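PDB 4RAA: putative exported protein from Bacteroides fragilis, which is of unknown function but folds as a six-bladed beta-propeller and is probably exported, perhaps as a lipoprotein. Local coordinates for residues I24-C38 with S347-K361. Numbering follows the deposited sequence.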
ATOM      1  N   ILE A  24      29.489  16.306 -35.296  1.00 46.69           N
ATOM      2  CA  ILE A  24      28.793  16.988 -34.158  1.00 45.41           C
ATOM      3  C   ILE A  24      28.541  16.141 -32.897  1.00 44.33           C
ATOM      4  O   ILE A  24      28.121  16.698 -31.873  1.00 43.65           O
ATOM      5  CB  ILE A  24      27.453  17.678 -34.584  1.00 44.13           C
ATOM      6  CG1 ILE A  24      26.456  16.680 -35.205  1.00 42.72           C
ATOM      7  CG2 ILE A  24      27.728  18.838 -35.537  1.00 45.23           C
ATOM      8  CD1 ILE A  24      25.090  17.261 -35.482  1.00 41.96           C
ATOM      9  N   LEU A  25      28.798  14.825 -32.963  1.00 44.91           N
ATOM     10  CA  LEU A  25      28.577  13.895 -31.834  1.00 44.00           C
ATOM     11  C   LEU A  25      29.852  13.201 -31.353  1.00 45.45           C
ATOM     12  O   LEU A  25      30.774  12.964 -32.154  1.00 45.50           O
ATOM     13  CB  LEU A  25      27.572  12.804 -32.229  1.00 42.54           C
ATOM     14  CG  LEU A  25      26.135  13.207 -32.579  1.00 41.28           C
ATOM     15  CD1 LEU A  25      25.399  12.025 -33.201  1.00 40.67           C
ATOM     16  CD2 LEU A  25      25.395  13.735 -31.358  1.00 40.24           C
ATOM     17  N   GLU A  26      29.878  12.891 -30.045  1.00 45.89           N
ATOM     18  CA  GLU A  26      30.949  12.116 -29.399  1.00 47.14           C
ATOM     19  C   GLU A  26      30.336  10.795 -28.920  1.00 45.90           C
ATOM     20  O   GLU A  26      29.291  10.793 -28.259  1.00 43.73           O
ATOM     21  CB  GLU A  26      31.650  12.863 -28.256  1.00 48.15           C
ATOM     22  CG  GLU A  26      30.806  13.290 -27.057  1.00 47.06           C
ATOM     23  CD  GLU A  26      31.610  14.098 -26.037  1.00 48.31           C
ATOM     24  OE1 GLU A  26      32.815  13.827 -25.855  1.00 49.53           O
ATOM     25  OE2 GLU A  26      31.031  15.000 -25.390  1.00 47.76           O
ATOM     26  N   LEU A  27      31.017   9.698 -29.257  1.00 46.69           N
ATOM     27  CA  LEU A  27      30.577   8.327 -29.004  1.00 47.03           C
ATOM     28  C   LEU A  27      31.359   7.631 -27.913  1.00 47.86           C
ATOM     29  O   LEU A  27      32.462   8.032 -27.537  1.00 51.03           O
ATOM     30  CB  LEU A  27      30.717   7.472 -30.286  1.00 48.42           C
ATOM     31  CG  LEU A  27      29.610   7.519 -31.343  1.00 48.91           C
ATOM     32  CD1 LEU A  27      29.059   8.919 -31.587  1.00 48.95           C
ATOM     33  CD2 LEU A  27      30.118   6.892 -32.636  1.00 50.70           C
ATOM     34  N   SER A  28      30.757   6.552 -27.441  1.00 46.10           N
ATOM     35  CA  SER A  28      31.353   5.660 -26.468  1.00 45.87           C
ATOM     36  C   SER A  28      30.555   4.362 -26.518  1.00 44.31           C
ATOM     37  O   SER A  28      29.369   4.377 -26.862  1.00 43.29           O
ATOM     38  CB  SER A  28      31.340   6.278 -25.075  1.00 45.93           C
ATOM     39  OG  SER A  28      31.896   5.384 -24.134  1.00 46.56           O
ATOM     40  N   PHE A  29      31.214   3.250 -26.208  1.00 44.58           N
ATOM     41  CA  PHE A  29      30.586   1.928 -26.222  1.00 43.22           C
ATOM     42  C   PHE A  29      30.853   1.166 -24.927  1.00 43.99           C
ATOM     43  O   PHE A  29      31.889   1.359 -24.285  1.00 46.16           O
ATOM     44  CB  PHE A  29      31.088   1.127 -27.416  1.00 43.14           C
ATOM     45  CG  PHE A  29      30.712   1.721 -28.740  1.00 42.20           C
ATOM     46  CD1 PHE A  29      29.429   1.539 -29.257  1.00 40.75           C
ATOM     47  CD2 PHE A  29      31.638   2.451 -29.487  1.00 43.21           C
ATOM     48  CE1 PHE A  29      29.073   2.075 -30.488  1.00 40.39           C
ATOM     49  CE2 PHE A  29      31.291   2.989 -30.727  1.00 42.79           C
ATOM     50  CZ  PHE A  29      30.008   2.803 -31.227  1.00 41.52           C
ATOM     51  N   LEU A  30      29.904   0.318 -24.547  1.00 43.10           N
ATOM     52  CA  LEU A  30      30.015  -0.501 -23.343  1.00 44.02           C
ATOM     53  C   LEU A  30      29.388  -1.855 -23.602  1.00 43.84           C
ATOM     54  O   LEU A  30      28.254  -1.929 -24.080  1.00 44.24           O
ATOM     55  CB  LEU A  30      29.286   0.158 -22.181  1.00 43.76           C
ATOM     56  CG  LEU A  30      29.380  -0.491 -20.796  1.00 45.08           C
ATOM     57  CD1 LEU A  30      30.829  -0.612 -20.334  1.00 47.70           C
ATOM     58  CD2 LEU A  30      28.556   0.318 -19.803  1.00 43.97           C
ATOM     59  N   LYS A  31      30.119  -2.907 -23.248  1.00 43.70           N
ATOM     60  CA  LYS A  31      29.674  -4.275 -23.407  1.00 42.65           C
ATOM     61  C   LYS A  31      29.024  -4.754 -22.099  1.00 42.18           C
ATOM     62  O   LYS A  31      29.648  -4.682 -21.036  1.00 43.20           O
ATOM     63  CB  LYS A  31      30.890  -5.130 -23.746  1.00 44.13           C
ATOM     64  CG  LYS A  31      30.537  -6.512 -24.180  1.00 43.73           C
ATOM     65  CD  LYS A  31      31.730  -7.310 -24.646  1.00 44.96           C
ATOM     66  CE  LYS A  31      31.340  -8.772 -24.725  1.00 44.93           C
ATOM     67  NZ  LYS A  31      30.098  -9.018 -25.515  1.00 43.39           N
ATOM     68  N   LEU A  32      27.770  -5.202 -22.170  1.00 40.56           N
ATOM     69  CA  LEU A  32      27.088  -5.772 -21.002  1.00 40.01           C
ATOM     70  C   LEU A  32      27.521  -7.231 -20.834  1.00 41.72           C
ATOM     71  O   LEU A  32      27.588  -7.984 -21.811  1.00 42.09           O
ATOM     72  CB  LEU A  32      25.569  -5.710 -21.146  1.00 38.36           C
ATOM     73  CG  LEU A  32      24.928  -4.323 -21.103  1.00 37.00           C
ATOM     74  CD1 LEU A  32      23.465  -4.406 -21.507  1.00 35.86           C
ATOM     75  CD2 LEU A  32      25.061  -3.700 -19.727  1.00 36.88           C
ATOM     76  N   GLN A  33      27.811  -7.617 -19.591  1.00 42.94           N
ATOM     77  CA  GLN A  33      28.236  -8.989 -19.252  1.00 44.72           C
ATOM     78  C   GLN A  33      27.078  -9.952 -19.532  1.00 43.84           C
ATOM     79  O   GLN A  33      25.915  -9.611 -19.290  1.00 42.70           O
ATOM     80  CB  GLN A  33      28.647  -9.060 -17.774  1.00 45.82           C
ATOM     81  CG  GLN A  33      29.282 -10.368 -17.315  1.00 47.84           C
ATOM     82  CD  GLN A  33      29.516 -10.436 -15.807  1.00 48.52           C
ATOM     83  OE1 GLN A  33      29.091  -9.568 -15.043  1.00 47.11           O
ATOM     84  NE2 GLN A  33      30.183 -11.495 -15.372  1.00 51.01           N
ATOM     85  N   THR A  34      27.398 -11.143 -20.032  1.00 45.09           N
ATOM     86  CA  THR A  34      26.382 -12.130 -20.397  1.00 44.99           C
ATOM     87  C   THR A  34      26.490 -13.444 -19.610  1.00 46.86           C
ATOM     88  O   THR A  34      27.262 -14.332 -19.965  1.00 49.21           O
ATOM     89  CB  THR A  34      26.419 -12.400 -21.912  1.00 45.12           C
ATOM     90  OG1 THR A  34      26.408 -11.148 -22.619  1.00 44.15           O
ATOM     91  CG2 THR A  34      25.221 -13.287 -22.340  1.00 44.40           C
ATOM     92  N   LYS A  35      25.718 -13.531 -18.527  1.00 47.19           N
ATOM     93  CA  LYS A  35      25.587 -14.734 -17.706  1.00 48.95           C
ATOM     94  C   LYS A  35      24.146 -15.232 -17.828  1.00 48.12           C
ATOM     95  O   LYS A  35      23.248 -14.467 -18.225  1.00 46.96           O
ATOM     96  CB  LYS A  35      25.898 -14.441 -16.232  1.00 49.80           C
ATOM     97  CG  LYS A  35      27.360 -14.145 -15.932  1.00 52.04           C
ATOM     98  CD  LYS A  35      27.682 -14.203 -14.442  1.00 53.09           C
ATOM     99  CE  LYS A  35      26.994 -13.104 -13.651  1.00 52.93           C
ATOM    100  NZ  LYS A  35      27.353 -13.134 -12.204  1.00 54.06           N
ATOM    101  N   ASP A  36      23.936 -16.508 -17.480  1.00 47.54           N
ATOM    102  CA  ASP A  36      22.592 -17.119 -17.448  1.00 45.80           C
ATOM    103  C   ASP A  36      21.619 -16.371 -16.511  1.00 44.03           C
ATOM    104  O   ASP A  36      20.420 -16.305 -16.793  1.00 42.48           O
ATOM    105  CB  ASP A  36      22.670 -18.603 -17.049  1.00 47.21           C
ATOM    106  CG  ASP A  36      23.287 -19.494 -18.149  1.00 48.32           C
ATOM    107  OD1 ASP A  36      23.977 -18.988 -19.060  1.00 47.67           O
ATOM    108  OD2 ASP A  36      23.076 -20.721 -18.091  1.00 48.96           O
ATOM    109  N   SER A  37      22.149 -15.802 -15.423  1.00 43.71           N
ATOM    110  CA  SER A  37      21.353 -15.017 -14.475  1.00 42.88           C
ATOM    111  C   SER A  37      20.964 -13.610 -14.972  1.00 41.06           C
ATOM    112  O   SER A  37      20.091 -12.994 -14.365  1.00 39.39           O
ATOM    113  CB  SER A  37      22.058 -14.915 -13.106  1.00 43.90           C
ATOM    114  OG  SER A  37      23.358 -14.361 -13.209  1.00 44.59           O
ATOM    115  N   CYS A  38      21.572 -13.113 -16.060  1.00 40.51           N
ATOM    116  CA  CYS A  38      21.302 -11.752 -16.553  1.00 38.81           C
ATOM    117  C   CYS A  38      21.189 -11.626 -18.072  1.00 38.53           C
ATOM    118  O   CYS A  38      21.765 -10.715 -18.681  1.00 38.37           O
ATOM    119  CB  CYS A  38      22.375 -10.800 -16.009  1.00 39.16           C
ATOM    120  SG  CYS A  38      24.025 -11.036 -16.708  1.00 40.30           S
ATOM    121  N   SER A 347      33.183 -10.308 -28.746  1.00 49.59           N
ATOM    122  CA  SER A 347      31.821 -10.669 -28.351  1.00 47.46           C
ATOM    123  C   SER A 347      31.392 -11.959 -29.037  1.00 48.12           C
ATOM    124  O   SER A 347      31.637 -12.155 -30.231  1.00 48.70           O
ATOM    125  CB  SER A 347      30.816  -9.565 -28.722  1.00 45.36           C
ATOM    126  OG  SER A 347      31.053  -8.368 -28.006  1.00 44.47           O
ATOM    127  N   ASN A 348      30.751 -12.830 -28.266  1.00 48.00           N
ATOM    128  CA  ASN A 348      30.165 -14.056 -28.787  1.00 48.65           C
ATOM    129  C   ASN A 348      28.850 -13.703 -29.473  1.00 47.40           C
ATOM    130  O   ASN A 348      28.236 -12.677 -29.148  1.00 45.66           O
ATOM    131  CB  ASN A 348      29.911 -15.053 -27.655  1.00 48.65           C
ATOM    132  CG  ASN A 348      31.189 -15.527 -26.996  1.00 50.02           C
ATOM    133  OD1 ASN A 348      32.210 -15.702 -27.646  1.00 50.87           O
ATOM    134  ND2 ASN A 348      31.130 -15.750 -25.698  1.00 50.32           N
ATOM    135  N   GLU A 349      28.416 -14.564 -30.402  1.00 48.53           N
ATOM    136  CA  GLU A 349      27.143 -14.373 -31.139  1.00 47.43           C
ATOM    137  C   GLU A 349      25.915 -14.289 -30.216  1.00 45.88           C
ATOM    138  O   GLU A 349      24.947 -13.598 -30.544  1.00 45.96           O
ATOM    139  CB  GLU A 349      26.904 -15.470 -32.206  1.00 48.56           C
ATOM    140  CG  GLU A 349      27.775 -15.401 -33.468  1.00 49.72           C
ATOM    141  CD  GLU A 349      29.196 -15.921 -33.310  1.00 51.57           C
ATOM    142  OE1 GLU A 349      29.522 -16.489 -32.250  1.00 52.22           O
ATOM    143  OE2 GLU A 349      29.992 -15.788 -34.274  1.00 52.79           O
ATOM    144  N   GLU A 350      25.989 -14.941 -29.052  1.00 45.77           N
ATOM    145  CA  GLU A 350      24.893 -14.992 -28.073  1.00 44.26           C
ATOM    146  C   GLU A 350      24.914 -13.857 -27.047  1.00 42.38           C
ATOM    147  O   GLU A 350      23.980 -13.752 -26.271  1.00 41.84           O
ATOM    148  CB  GLU A 350      24.900 -16.339 -27.316  1.00 44.95           C
ATOM    149  CG  GLU A 350      24.919 -17.606 -28.183  1.00 46.05           C
ATOM    150  CD  GLU A 350      26.248 -17.907 -28.856  1.00 47.94           C
ATOM    151  OE1 GLU A 350      27.258 -17.274 -28.496  1.00 48.15           O
ATOM    152  OE2 GLU A 350      26.294 -18.762 -29.766  1.00 49.68           O
ATOM    153  N   ASP A 351      25.950 -13.015 -27.042  1.00 42.70           N
ATOM    154  CA  ASP A 351      26.093 -11.953 -26.020  1.00 42.34           C
ATOM    155  C   ASP A 351      25.015 -10.862 -26.044  1.00 40.76           C
ATOM    156  O   ASP A 351      24.472 -10.534 -27.105  1.00 40.47           O
ATOM    157  CB  ASP A 351      27.498 -11.283 -26.062  1.00 42.91           C
ATOM    158  CG  ASP A 351      28.611 -12.150 -25.461  1.00 44.16           C
ATOM    159  OD1 ASP A 351      28.369 -12.939 -24.529  1.00 44.30           O
ATOM    160  OD2 ASP A 351      29.766 -11.988 -25.899  1.00 44.80           O
ATOM    161  N   ASN A 352      24.734 -10.311 -24.856  1.00 40.07           N
ATOM    162  CA  ASN A 352      23.779  -9.215 -24.676  1.00 38.67           C
ATOM    163  C   ASN A 352      24.175  -7.991 -25.481  1.00 38.30           C
ATOM    164  O   ASN A 352      25.290  -7.889 -25.982  1.00 39.28           O
ATOM    165  CB  ASN A 352      23.647  -8.812 -23.188  1.00 39.22           C
ATOM    166  CG  ASN A 352      22.918  -9.849 -22.334  1.00 39.84           C
ATOM    167  OD1 ASN A 352      22.224 -10.735 -22.844  1.00 41.44           O
ATOM    168  ND2 ASN A 352      23.049  -9.719 -21.014  1.00 39.63           N
ATOM    169  N   SER A 353      23.241  -7.058 -25.595  1.00 37.87           N
ATOM    170  CA  SER A 353      23.450  -5.834 -26.366  1.00 37.87           C
ATOM    171  C   SER A 353      24.699  -5.030 -25.966  1.00 37.79           C
ATOM    172  O   SER A 353      25.039  -4.941 -24.775  1.00 37.22           O
ATOM    173  CB  SER A 353      22.226  -4.905 -26.244  1.00 36.89           C
ATOM    174  OG  SER A 353      21.060  -5.522 -26.752  1.00 37.63           O
ATOM    175  N   ILE A 354      25.391  -4.504 -26.980  1.00 37.53           N
ATOM    176  CA  ILE A 354      26.477  -3.542 -26.774  1.00 37.47           C
ATOM    177  C   ILE A 354      25.765  -2.185 -26.787  1.00 35.77           C
ATOM    178  O   ILE A 354      25.129  -1.827 -27.791  1.00 35.25           O
ATOM    179  CB  ILE A 354      27.558  -3.574 -27.883  1.00 38.16           C
ATOM    180  CG1 ILE A 354      28.252  -4.947 -27.899  1.00 39.09           C
ATOM    181  CG2 ILE A 354      28.560  -2.423 -27.676  1.00 38.68           C
ATOM    182  CD1 ILE A 354      29.295  -5.133 -28.985  1.00 40.30           C
ATOM    183  N   LEU A 355      25.874  -1.442 -25.686  1.00 35.12           N
ATOM    184  CA  LEU A 355      25.241  -0.117 -25.585  1.00 33.94           C
ATOM    185  C   LEU A 355      26.082   0.950 -26.272  1.00 34.39           C
ATOM    186  O   LEU A 355      27.306   0.955 -26.158  1.00 35.29           O
ATOM    187  CB  LEU A 355      25.023   0.305 -24.127  1.00 33.22           C
ATOM    188  CG  LEU A 355      24.229  -0.647 -23.243  1.00 32.67           C
ATOM    189  CD1 LEU A 355      24.062  -0.029 -21.864  1.00 32.30           C
ATOM    190  CD2 LEU A 355      22.876  -0.994 -23.856  1.00 31.82           C
ATOM    191  N   LEU A 356      25.390   1.829 -26.990  1.00 34.01           N
ATOM    192  CA  LEU A 356      25.958   3.001 -27.630  1.00 34.64           C
ATOM    193  C   LEU A 356      25.604   4.172 -26.724  1.00 34.58           C
ATOM    194  O   LEU A 356      24.422   4.422 -26.471  1.00 32.57           O
ATOM    195  CB  LEU A 356      25.353   3.231 -29.023  1.00 34.28           C
ATOM    196  CG  LEU A 356      25.516   4.605 -29.692  1.00 34.71           C
ATOM    197  CD1 LEU A 356      26.962   5.079 -29.741  1.00 36.08           C
ATOM    198  CD2 LEU A 356      24.917   4.568 -31.088  1.00 34.91           C
ATOM    199  N   PHE A 357      26.630   4.858 -26.234  1.00 36.79           N
ATOM    200  CA  PHE A 357      26.482   6.089 -25.471  1.00 37.96           C
ATOM    201  C   PHE A 357      26.860   7.192 -26.452  1.00 39.39           C
ATOM    202  O   PHE A 357      27.985   7.184 -26.973  1.00 41.16           O
ATOM    203  CB  PHE A 357      27.378   6.091 -24.243  1.00 39.47           C
ATOM    204  CG  PHE A 357      26.927   5.134 -23.182  1.00 39.64           C
ATOM    205  CD1 PHE A 357      27.317   3.801 -23.224  1.00 40.75           C
ATOM    206  CD2 PHE A 357      26.103   5.555 -22.139  1.00 38.93           C
ATOM    207  CE1 PHE A 357      26.896   2.909 -22.244  1.00 40.94           C
ATOM    208  CE2 PHE A 357      25.689   4.663 -21.157  1.00 38.95           C
ATOM    209  CZ  PHE A 357      26.082   3.341 -21.209  1.00 39.76           C
ATOM    210  N   VAL A 358      25.923   8.112 -26.714  1.00 39.41           N
ATOM    211  CA  VAL A 358      26.110   9.208 -27.683  1.00 39.98           C
ATOM    212  C   VAL A 358      25.485  10.520 -27.207  1.00 39.50           C
ATOM    213  O   VAL A 358      24.427  10.515 -26.592  1.00 39.23           O
ATOM    214  CB  VAL A 358      25.537   8.806 -29.076  1.00 40.00           C
ATOM    215  CG1 VAL A 358      24.054   8.450 -29.009  1.00 39.01           C
ATOM    216  CG2 VAL A 358      25.777   9.887 -30.122  1.00 40.40           C
ATOM    217  N   ARG A 359      26.154  11.633 -27.493  1.00 41.07           N
ATOM    218  CA  ARG A 359      25.659  12.979 -27.154  1.00 41.34           C
ATOM    219  C   ARG A 359      26.319  14.030 -28.039  1.00 42.81           C
ATOM    220  O   ARG A 359      27.256  13.723 -28.776  1.00 43.98           O
ATOM    221  CB  ARG A 359      25.914  13.310 -25.677  1.00 41.76           C
ATOM    222  CG  ARG A 359      27.382  13.338 -25.268  1.00 44.48           C
ATOM    223  CD  ARG A 359      27.586  13.601 -23.780  1.00 46.84           C
ATOM    224  NE  ARG A 359      29.013  13.673 -23.438  1.00 50.27           N
ATOM    225  CZ  ARG A 359      29.520  13.929 -22.228  1.00 53.23           C
ATOM    226  NH1 ARG A 359      28.730  14.148 -21.169  1.00 53.36           N
ATOM    227  NH2 ARG A 359      30.847  13.963 -22.070  1.00 55.18           N
ATOM    228  N   ILE A 360      25.830  15.264 -27.948  1.00 43.22           N
ATOM    229  CA  ILE A 360      26.414  16.384 -28.682  1.00 44.56           C
ATOM    230  C   ILE A 360      27.711  16.716 -27.958  1.00 46.64           C
ATOM    231  O   ILE A 360      27.709  16.868 -26.727  1.00 48.02           O
ATOM    232  CB  ILE A 360      25.466  17.615 -28.726  1.00 44.34           C
ATOM    233  CG1 ILE A 360      24.190  17.303 -29.530  1.00 43.34           C
ATOM    234  CG2 ILE A 360      26.154  18.848 -29.319  1.00 46.30           C
ATOM    235  CD1 ILE A 360      24.370  17.169 -31.035  1.00 43.78           C
ATOM    236  N   LYS A 361      28.811  16.787 -28.708  1.00 47.82           N
ATOM    237  CA  LYS A 361      30.107  17.163 -28.133  1.00 50.15           C
ATOM    238  C   LYS A 361      30.154  18.683 -27.946  1.00 52.56           C
ATOM    239  O   LYS A 361      29.572  19.418 -28.759  1.00 51.30           O
ATOM    240  CB  LYS A 361      31.285  16.688 -29.007  1.00 50.08           C
ATOM    241  CG  LYS A 361      31.453  17.361 -30.377  1.00 50.41           C
ATOM    242  CD  LYS A 361      32.588  16.762 -31.210  1.00 51.34           C
ATOM    243  CE  LYS A 361      33.955  16.943 -30.556  1.00 53.65           C
ATOM    244  NZ  LYS A 361      35.072  16.475 -31.411  1.00 54.96           N
TER
HETATM  245  O   HOH W   1      27.744  -7.700 -24.563  1.00 24.04           O
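S347 meets K31 first: NZ of the lysine gives a hydrogen bond to OG (2.7 Å), while that hydroxyl also bonds to L343 in the preceding helix. N348 N, across the type I turn, and K31 NZ reach D351 OD2 from opposite faces of the carboxylate, so that this oxygen is held between two donors. The K31 chain leaves with CG anti to its own N (chi1 -169°) and runs extended until a bend at the last torsion brings NZ there, a salt bridge of 3.0 Å to OD2. A water ties K31 NZ to L32 O and N352 O. N352 N donates almost straight to T34 OG1 (2.9 Å), and its ND2 reaches C38 O in the carbonyl plane at 2.8 Å.

From I354 the chain becomes a strand, antiparallel to 25-31. L355 pairs with L30 through two backbone bonds. L356 CD1 lies beside F29 CE1 (3.7 Å), on the face where F29 also packs against helix 338-345. On the other face L30 CB sits at the edge of the F357 ring, 3.6 Å from CE1. V358 CG2 touches both L25 and L27. R359 NE forms a salt bridge with E26 OE2 (3.1 Å), though its hydrogen bond is weak and bent; R264 shares that oxygen. Beyond it, K361 N closes on I24 O.

Strand 25-31, from near the N terminus, lies outermost beside 354-360, the chain's last strand, in a four-stranded antiparallel sheet, consistent with the velcro closure of a six-bladed beta-propeller.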